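Local coordinates for transaminase (Bacillus megaterium, PDB 5G0A), which probably transfers amino groups between S-configured amines and carbonyl acceptors, using pyridoxal-5'-phosphate as its cofactor, at residues L371-H375 and M458-D462; S360-R365 and D382-W388; R138-R144 and Q230-T236. One frame throughout, in Å; residues are numbered along the deposited sequence.

Contact 1: L371-H375 and M458-D462; sequences LQEKH and MDALD
H375 and D462 meet through a short, straight hydrogen bond: NE2 of H375 donates its N-H to OD1 of D462 over 2.6 Å, with an N-H...O angle of 169°. The oxygen lies close to the imidazole plane, at the ring edge, and is approached almost along its own C-O bond. Ring and carboxylate stand nearly perpendicular, 88° apart. OD1 serves the histidine, and the other oxygen is taken by K374, whose NZ reaches OD2 of D462 at 3.2 Å from the syn side, forming a salt bridge. The lysine chain bends at chi3 (71°) to bring the amine there, and its CG rests over one face of the H375 ring near the rim. Two donors thus grip one carboxylate, and ND1 of H375 is held in turn by E469, so the imidazole is fixed at both nitrogens; with acids at both, it may well carry a positive charge.

The tightly packed part belongs to L371, which is buried. Its CD1 fits between L461 and M458 of the other helix, 3.8 Å from CD2 of L461 and 3.9 Å from SD of M458, while CD2 lies against the carboxylate carbon of D462. On the looser side K374 is exposed to solvent and D462 only partly shielded, so the salt bridge runs along the solvent side of the leucine packing.

The contact ties the end of helix 353-374 to the middle of helix 451-468. L371 also packs on I378 of strand 378-384, which follows directly in the chain, M458 reaches back to K367 and L368 one turn earlier on the first helix, and H375 continues along the second helix to L465 and D466.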
loop_
_atom_site.group_PDB
_atom_site.type_symbol
_atom_site.label_atom_id
_atom_site.label_comp_id
_atom_site.label_asym_id
_atom_site.label_seq_id
_atom_site.Cartn_x
_atom_site.Cartn_y
_atom_site.Cartn_z
ATOM N N LEU B 371 47.876 -10.595 9.665
ATOM C CA LEU B 371 47.065 -11.730 9.224
ATOM C C LEU B 371 46.878 -11.777 7.711
ATOM O O LEU B 371 46.913 -12.854 7.114
ATOM C CB LEU B 371 45.694 -11.747 9.925
ATOM C CG LEU B 371 45.694 -12.272 11.363
ATOM C CD1 LEU B 371 44.307 -12.165 11.995
ATOM C CD2 LEU B 371 46.187 -13.710 11.404
ATOM N N GLN B 372 46.679 -10.617 7.094
ATOM C CA GLN B 372 46.494 -10.564 5.639
ATOM C C GLN B 372 47.763 -10.977 4.879
ATOM O O GLN B 372 47.684 -11.628 3.838
ATOM C CB GLN B 372 46.030 -9.178 5.187
ATOM C CG GLN B 372 45.692 -9.132 3.698
ATOM C CD GLN B 372 45.105 -7.816 3.239
ATOM O OE1 GLN B 372 45.117 -6.819 3.963
ATOM N NE2 GLN B 372 44.582 -7.807 2.021
ATOM N N GLU B 373 48.920 -10.605 5.413
ATOM C CA GLU B 373 50.206 -10.949 4.792
ATOM C C GLU B 373 50.482 -12.452 4.891
ATOM O O GLU B 373 51.243 -13.002 4.097
ATOM C CB GLU B 373 51.337 -10.127 5.422
ATOM C CG GLU B 373 51.365 -8.675 4.948
ATOM C CD GLU B 373 51.975 -7.703 5.950
ATOM O OE1 GLU B 373 52.265 -8.101 7.096
ATOM O OE2 GLU B 373 52.160 -6.519 5.588
ATOM N N LYS B 374 49.833 -13.103 5.856
ATOM C CA LYS B 374 50.010 -14.533 6.111
ATOM C C LYS B 374 48.849 -15.388 5.574
ATOM O O LYS B 374 49.006 -16.602 5.389
ATOM C CB LYS B 374 50.253 -14.762 7.617
ATOM C CG LYS B 374 49.790 -16.100 8.183
ATOM C CD LYS B 374 50.615 -16.538 9.388
ATOM C CE LYS B 374 50.352 -15.694 10.624
ATOM N NZ LYS B 374 51.158 -16.157 11.789
ATOM N N HIS B 375 47.704 -14.752 5.304
ATOM C CA HIS B 375 46.498 -15.460 4.877
ATOM C C HIS B 375 45.859 -14.880 3.626
ATOM O O HIS B 375 45.219 -13.829 3.681
ATOM C CB HIS B 375 45.446 -15.457 5.994
ATOM C CG HIS B 375 45.824 -16.272 7.184
ATOM N ND1 HIS B 375 45.834 -17.650 7.163
ATOM C CD2 HIS B 375 46.185 -15.909 8.436
ATOM C CE1 HIS B 375 46.193 -18.100 8.352
ATOM N NE2 HIS B 375 46.416 -17.064 9.141
ATOM N N MET B 458 42.756 -12.610 17.775
ATOM C CA MET B 458 43.453 -12.658 16.479
ATOM C C MET B 458 44.186 -13.990 16.275
ATOM O O MET B 458 44.234 -14.524 15.165
ATOM C CB MET B 458 44.401 -11.476 16.334
ATOM C CG MET B 458 43.713 -10.123 16.200
ATOM S SD MET B 458 42.707 -9.936 14.718
ATOM C CE MET B 458 41.038 -10.055 15.376
ATOM N N ASP B 459 44.736 -14.525 17.357
ATOM C CA ASP B 459 45.263 -15.891 17.367
ATOM C C ASP B 459 44.235 -16.931 16.933
ATOM O O ASP B 459 44.529 -17.789 16.098
ATOM C CB ASP B 459 45.812 -16.246 18.751
ATOM C CG ASP B 459 47.305 -16.036 18.856
ATOM O OD1 ASP B 459 48.055 -16.796 18.204
ATOM O OD2 ASP B 459 47.734 -15.127 19.599
ATOM N N ALA B 460 43.025 -16.855 17.493
ATOM C CA ALA B 460 41.975 -17.812 17.162
ATOM C C ALA B 460 41.575 -17.702 15.703
ATOM O O ALA B 460 41.264 -18.705 15.075
ATOM C CB ALA B 460 40.759 -17.621 18.065
ATOM N N LEU B 461 41.584 -16.475 15.183
ATOM C CA LEU B 461 41.299 -16.211 13.780
ATOM C C LEU B 461 42.413 -16.803 12.896
ATOM O O LEU B 461 42.131 -17.387 11.854
ATOM C CB LEU B 461 41.162 -14.701 13.545
ATOM C CG LEU B 461 40.863 -14.203 12.128
ATOM C CD1 LEU B 461 39.700 -14.974 11.519
ATOM C CD2 LEU B 461 40.588 -12.705 12.140
ATOM N N ASP B 462 43.661 -16.641 13.337
ATOM C CA ASP B 462 44.847 -17.183 12.650
ATOM C C ASP B 462 44.631 -18.690 12.456
ATOM O O ASP B 462 44.611 -19.183 11.328
ATOM C CB ASP B 462 46.094 -16.890 13.500
ATOM C CG ASP B 462 47.423 -17.006 12.722
ATOM O OD1 ASP B 462 47.434 -17.260 11.497
ATOM O OD2 ASP B 462 48.470 -16.816 13.372
#

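Contact 2: S360-R365 and D382-W388; sequences SGEYIR and DGYGLLW
I364 lays its methyl CG2 squarely on the indole of W388, 3.6 Å from the centroid of the five-membered ring and 6° off the ring normal, a clear CH-pi contact. The longer branch ends in CD1, which meets CD1 of L386 at 3.7 Å. The indole is sandwiched: its other face carries the backbone of G383 and Y384.

R365 runs along the far rim of the same ring. Its CB touches CH2 of W388 at 3.7 Å; CG then leaves anti to the backbone N (chi1 159°), and the chain folds at chi2 and chi3, bringing NE to the ring edge, again beside CH2, and CZ close by. Here the guanidinium face meets the indole edge at CZ3, with the planes 82° apart, so this is not a stacked cation-pi pair. At the tip, NH2 donates to a water 3.1 Å away, and that water donates to the G383 carbonyl O; OD1 of D382 stands 3.9 Å from NH2, a long salt bridge.

G361 brings the helix against the turn, its CA 3.1 Å from O of G385, the two backbones meeting with no side chain between them. That same carbonyl accepts the indole NE1-H of W388, securing the ring's rotation from within its own hairpin. Helix and hairpin are therefore joined chiefly by apolar packing, while the partly exposed arginine adds a weaker, water-assisted electrostatic link at the solvent-facing edge.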
loop_
_atom_site.group_PDB
_atom_site.type_symbol
_atom_site.label_atom_id
_atom_site.label_comp_id
_atom_site.label_asym_id
_atom_site.label_seq_id
_atom_site.Cartn_x
_atom_site.Cartn_y
_atom_site.Cartn_z
ATOM N N SER B 360 42.758 1.236 20.148
ATOM C CA SER B 360 42.655 -0.207 19.942
ATOM C C SER B 360 42.329 -0.606 18.498
ATOM O O SER B 360 42.728 -1.661 18.036
ATOM C CB SER B 360 41.667 -0.820 20.941
ATOM O OG SER B 360 42.151 -0.648 22.270
ATOM N N GLY B 361 41.601 0.249 17.787
ATOM C CA GLY B 361 41.343 0.040 16.361
ATOM C C GLY B 361 42.644 0.076 15.565
ATOM O O GLY B 361 42.859 -0.775 14.709
ATOM N N GLU B 362 43.488 1.068 15.854
ATOM C CA GLU B 362 44.815 1.176 15.219
ATOM C C GLU B 362 45.622 -0.083 15.517
ATOM O O GLU B 362 46.292 -0.629 14.637
ATOM C CB GLU B 362 45.539 2.440 15.690
ATOM C CG GLU B 362 44.936 3.721 15.127
ATOM C CD GLU B 362 45.376 4.980 15.844
ATOM O OE1 GLU B 362 46.392 4.953 16.575
ATOM O OE2 GLU B 362 44.695 6.011 15.671
ATOM N N TYR B 363 45.521 -0.575 16.752
ATOM C CA TYR B 363 46.165 -1.839 17.107
ATOM C C TYR B 363 45.611 -3.020 16.305
ATOM O O TYR B 363 46.369 -3.802 15.720
ATOM C CB TYR B 363 46.067 -2.109 18.610
ATOM C CG TYR B 363 46.858 -3.326 19.039
ATOM C CD1 TYR B 363 48.257 -3.291 19.084
ATOM C CD2 TYR B 363 46.214 -4.519 19.381
ATOM C CE1 TYR B 363 48.990 -4.406 19.466
ATOM C CE2 TYR B 363 46.938 -5.640 19.767
ATOM C CZ TYR B 363 48.331 -5.573 19.810
ATOM O OH TYR B 363 49.061 -6.677 20.201
ATOM N N ILE B 364 44.279 -3.138 16.261
ATOM C CA ILE B 364 43.621 -4.180 15.480
ATOM C C ILE B 364 44.008 -4.079 13.996
ATOM O O ILE B 364 44.184 -5.094 13.335
ATOM C CB ILE B 364 42.070 -4.126 15.643
ATOM C CG1 ILE B 364 41.650 -4.693 17.008
ATOM C CG2 ILE B 364 41.364 -4.876 14.521
ATOM C CD1 ILE B 364 40.293 -4.202 17.498
ATOM N N ARG B 365 44.096 -2.857 13.485
ATOM C CA ARG B 365 44.551 -2.608 12.111
ATOM C C ARG B 365 45.921 -3.270 11.870
ATOM O O ARG B 365 46.090 -4.009 10.905
ATOM C CB ARG B 365 44.573 -1.091 11.831
ATOM C CG ARG B 365 45.453 -0.630 10.675
ATOM C CD ARG B 365 44.773 -0.788 9.336
ATOM N NE ARG B 365 43.591 0.059 9.205
ATOM C CZ ARG B 365 42.867 0.167 8.098
ATOM N NH1 ARG B 365 43.209 -0.512 7.011
ATOM N NH2 ARG B 365 41.801 0.957 8.079
ATOM N N ASP B 382 38.696 -3.508 6.491
ATOM C CA ASP B 382 38.460 -2.101 6.647
ATOM C C ASP B 382 37.679 -1.920 7.946
ATOM O O ASP B 382 37.069 -2.865 8.450
ATOM C CB ASP B 382 37.658 -1.595 5.446
ATOM C CG ASP B 382 37.792 -0.104 5.228
ATOM O OD1 ASP B 382 38.579 0.553 5.940
ATOM O OD2 ASP B 382 37.093 0.412 4.328
ATOM N N GLY B 383 37.697 -0.710 8.476
ATOM C CA GLY B 383 37.053 -0.455 9.765
ATOM C C GLY B 383 37.683 0.675 10.517
ATOM O O GLY B 383 38.397 1.493 9.938
ATOM N N TYR B 384 37.378 0.728 11.817
ATOM C CA TYR B 384 37.802 1.770 12.735
ATOM C C TYR B 384 37.290 1.412 14.131
ATOM O O TYR B 384 36.332 0.645 14.260
ATOM C CB TYR B 384 37.338 3.177 12.306
ATOM C CG TYR B 384 35.982 3.303 11.605
ATOM C CD1 TYR B 384 34.966 2.366 11.795
ATOM C CD2 TYR B 384 35.720 4.401 10.781
ATOM C CE1 TYR B 384 33.734 2.504 11.154
ATOM C CE2 TYR B 384 34.491 4.552 10.152
ATOM C CZ TYR B 384 33.503 3.608 10.353
ATOM O OH TYR B 384 32.284 3.754 9.722
ATOM N N GLY B 385 37.938 1.937 15.168
ATOM C CA GLY B 385 37.507 1.668 16.553
ATOM C C GLY B 385 37.352 0.186 16.807
ATOM O O GLY B 385 38.272 -0.593 16.548
ATOM N N LEU B 386 36.183 -0.215 17.325
ATOM C CA LEU B 386 35.877 -1.629 17.507
ATOM C C LEU B 386 34.789 -2.128 16.532
ATOM O O LEU B 386 33.829 -2.804 16.930
ATOM C CB LEU B 386 35.452 -1.895 18.964
ATOM C CG LEU B 386 36.557 -2.059 20.031
ATOM C CD1 LEU B 386 37.458 -3.248 19.737
ATOM C CD2 LEU B 386 37.366 -0.774 20.210
ATOM N N LEU B 387 34.949 -1.809 15.250
ATOM C CA LEU B 387 34.037 -2.300 14.224
ATOM C C LEU B 387 34.844 -2.587 12.953
ATOM O O LEU B 387 35.299 -1.661 12.273
ATOM C CB LEU B 387 32.934 -1.265 13.946
ATOM C CG LEU B 387 31.807 -1.695 12.975
ATOM C CD1 LEU B 387 31.012 -2.889 13.504
ATOM C CD2 LEU B 387 30.890 -0.520 12.694
ATOM N N TRP B 388 35.027 -3.866 12.654
ATOM C CA TRP B 388 35.903 -4.265 11.550
ATOM C C TRP B 388 35.194 -5.221 10.603
ATOM O O TRP B 388 34.461 -6.115 11.033
ATOM C CB TRP B 388 37.251 -4.821 12.086
ATOM C CG TRP B 388 38.041 -3.717 12.746
ATOM C CD1 TRP B 388 37.954 -3.304 14.041
ATOM C CD2 TRP B 388 38.990 -2.853 12.115
ATOM N NE1 TRP B 388 38.782 -2.229 14.252
ATOM C CE2 TRP B 388 39.435 -1.940 13.085
ATOM C CE3 TRP B 388 39.518 -2.773 10.820
ATOM C CZ2 TRP B 388 40.377 -0.952 12.803
ATOM C CZ3 TRP B 388 40.440 -1.790 10.541
ATOM C CH2 TRP B 388 40.865 -0.899 11.521
HETATM O O HOH W 1 40.883 2.577 10.590
#

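Contact 3: R138-R144 and Q230-T236; sequences RPLVVTR and QVAAVIT
The carbonyl O of V142 accepts the shortest polar bond, 2.7 Å from N of I235 at an N-H...O angle of 163°, and the CA-H of V234 closes on the same oxygen. One step back, N of V142 donates to O of A233 over 2.9 Å. Nearer the start of the strands, N of A232 donates to O of L140 at 2.8 Å and N of L140 to O of Q230. Between L140 and V141 the register slips by one, a beta bulge at A232, and the amide N of A233 is buried without a partner.

R138 reaches around this end: NH1 donates in the guanidinium plane to O of V231 at 3.0 Å and to O of G263. At the other end, CB of T236 sits over the centre of the R144 guanidinium, 3.7 Å from its plane, and D147 makes a salt bridge to NE.

CG2 of V142 meets CG1 of V231 and its CB meets CG2 of V234, covered by I223 of helix 214-226; V141 and A233 look to helix 121-136. This mixed seven-stranded sheet, parallel except for strand 308-313 and flanked by helices on both faces, is the large-domain sheet of fold-type I PLP enzymes.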
loop_
_atom_site.group_PDB
_atom_site.type_symbol
_atom_site.label_atom_id
_atom_site.label_comp_id
_atom_site.label_asym_id
_atom_site.label_seq_id
_atom_site.Cartn_x
_atom_site.Cartn_y
_atom_site.Cartn_z
ATOM N N ARG B 138 5.745 14.847 3.758
ATOM C CA ARG B 138 6.020 14.049 2.549
ATOM C C ARG B 138 6.129 12.573 2.923
ATOM O O ARG B 138 6.610 12.261 4.020
ATOM C CB ARG B 138 7.350 14.446 1.900
ATOM C CG ARG B 138 7.435 15.898 1.441
ATOM C CD ARG B 138 8.840 16.133 0.932
ATOM N NE ARG B 138 9.084 17.571 0.773
ATOM C CZ ARG B 138 10.311 18.089 0.660
ATOM N NH1 ARG B 138 11.373 17.290 0.706
ATOM N NH2 ARG B 138 10.458 19.419 0.532
ATOM N N PRO B 139 5.728 11.671 2.009
ATOM C CA PRO B 139 5.658 10.236 2.366
ATOM C C PRO B 139 6.899 9.383 2.112
ATOM O O PRO B 139 7.132 8.427 2.848
ATOM C CB PRO B 139 4.530 9.712 1.462
ATOM C CG PRO B 139 4.614 10.587 0.234
ATOM C CD PRO B 139 4.931 11.969 0.793
ATOM N N LEU B 140 7.651 9.643 1.050
ATOM C CA LEU B 140 8.650 8.684 0.632
ATOM C C LEU B 140 9.947 8.784 1.429
ATOM O O LEU B 140 10.431 9.874 1.734
ATOM C CB LEU B 140 8.946 8.821 -0.860
ATOM C CG LEU B 140 7.802 8.486 -1.827
ATOM C CD1 LEU B 140 8.312 8.599 -3.253
ATOM C CD2 LEU B 140 7.282 7.070 -1.582
ATOM N N VAL B 141 10.495 7.626 1.780
ATOM C CA VAL B 141 11.826 7.603 2.383
ATOM C C VAL B 141 12.708 6.710 1.504
ATOM O O VAL B 141 12.277 5.635 1.027
ATOM C CB VAL B 141 11.799 7.079 3.850
ATOM C CG1 VAL B 141 13.230 6.881 4.365
ATOM C CG2 VAL B 141 11.007 8.040 4.764
ATOM N N VAL B 142 13.935 7.158 1.284
ATOM C CA VAL B 142 14.910 6.439 0.468
ATOM C C VAL B 142 15.888 5.735 1.394
ATOM O O VAL B 142 16.512 6.375 2.265
ATOM C CB VAL B 142 15.689 7.425 -0.435
ATOM C CG1 VAL B 142 16.740 6.680 -1.251
ATOM C CG2 VAL B 142 14.725 8.180 -1.330
ATOM N N THR B 143 16.006 4.423 1.188
ATOM C CA THR B 143 17.000 3.603 1.871
ATOM C C THR B 143 17.974 3.011 0.834
ATOM O O THR B 143 17.928 3.383 -0.356
ATOM C CB THR B 143 16.291 2.493 2.659
ATOM O OG1 THR B 143 17.219 1.895 3.576
ATOM C CG2 THR B 143 15.691 1.429 1.689
ATOM N N ARG B 144 18.884 2.138 1.265
ATOM C CA ARG B 144 19.823 1.498 0.331
ATOM C C ARG B 144 19.745 -0.016 0.415
ATOM O O ARG B 144 19.494 -0.572 1.480
ATOM C CB ARG B 144 21.286 1.936 0.578
ATOM C CG ARG B 144 21.557 3.432 0.364
ATOM C CD ARG B 144 21.335 4.264 1.636
ATOM N NE ARG B 144 21.981 3.630 2.798
ATOM C CZ ARG B 144 23.290 3.653 3.049
ATOM N NH1 ARG B 144 24.130 4.306 2.234
ATOM N NH2 ARG B 144 23.773 3.009 4.113
ATOM N N GLN B 230 7.939 14.841 -2.911
ATOM C CA GLN B 230 7.287 13.841 -2.063
ATOM C C GLN B 230 8.265 12.930 -1.331
ATOM O O GLN B 230 7.855 11.926 -0.758
ATOM C CB GLN B 230 6.220 13.046 -2.808
ATOM C CG GLN B 230 6.746 12.047 -3.813
ATOM C CD GLN B 230 5.648 11.078 -4.242
ATOM O OE1 GLN B 230 4.574 11.018 -3.620
ATOM N NE2 GLN B 230 5.911 10.313 -5.285
ATOM N N VAL B 231 9.548 13.291 -1.359
ATOM C CA VAL B 231 10.585 12.522 -0.662
ATOM C C VAL B 231 10.948 13.254 0.648
ATOM O O VAL B 231 11.531 14.323 0.630
ATOM C CB VAL B 231 11.850 12.259 -1.525
ATOM C CG1 VAL B 231 12.920 11.516 -0.717
ATOM C CG2 VAL B 231 11.499 11.436 -2.772
ATOM N N ALA B 232 10.591 12.658 1.779
ATOM C CA ALA B 232 10.937 13.210 3.102
ATOM C C ALA B 232 12.425 13.188 3.429
ATOM O O ALA B 232 12.935 14.153 3.981
ATOM C CB ALA B 232 10.169 12.468 4.216
ATOM N N ALA B 233 13.081 12.059 3.153
ATOM C CA ALA B 233 14.389 11.746 3.723
ATOM C C ALA B 233 15.083 10.620 2.978
ATOM O O ALA B 233 14.442 9.769 2.338
ATOM C CB ALA B 233 14.243 11.380 5.214
ATOM N N VAL B 234 16.407 10.624 3.081
ATOM C CA VAL B 234 17.227 9.477 2.773
ATOM C C VAL B 234 17.737 8.995 4.129
ATOM O O VAL B 234 18.217 9.801 4.932
ATOM C CB VAL B 234 18.442 9.878 1.900
ATOM C CG1 VAL B 234 19.316 8.657 1.651
ATOM C CG2 VAL B 234 17.965 10.440 0.555
ATOM N N ILE B 235 17.607 7.702 4.387
ATOM C CA ILE B 235 18.170 7.098 5.602
ATOM C C ILE B 235 19.382 6.254 5.243
ATOM O O ILE B 235 19.342 5.508 4.281
ATOM C CB ILE B 235 17.108 6.281 6.386
ATOM C CG1 ILE B 235 17.693 5.843 7.739
ATOM C CG2 ILE B 235 16.521 5.111 5.554
ATOM C CD1 ILE B 235 16.643 5.301 8.694
ATOM N N THR B 236 20.456 6.363 6.039
ATOM C CA THR B 236 21.704 5.668 5.761
ATOM C C THR B 236 22.266 5.033 7.034
ATOM O O THR B 236 21.781 5.303 8.132
ATOM C CB THR B 236 22.803 6.631 5.238
ATOM O OG1 THR B 236 23.085 7.624 6.234
ATOM C CG2 THR B 236 22.370 7.309 3.919
#

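Overall arrangement
Contact 3 comes first along the chain and closes before the other two open, pairing the adjacent strands 140-144 and 231-236 of the seven-stranded mixed sheet. The side chain of I235 lies about 7 Å from the cofactor. Contacts 1 and 2 share helix 353-374, their segments alternating in sequence, and their centres are 15 Å apart. In contact 2 the helix meets the hairpin of strands 378-384 and 387-392; in contact 1 its end meets helix 451-468. Both lie in the C-terminal part of the chain and join helix 353-374 to its neighbours there. Contact 3 is centred 41 Å from contact 1 and 31 Å from contact 2, consistent with separate large and small domains in this family.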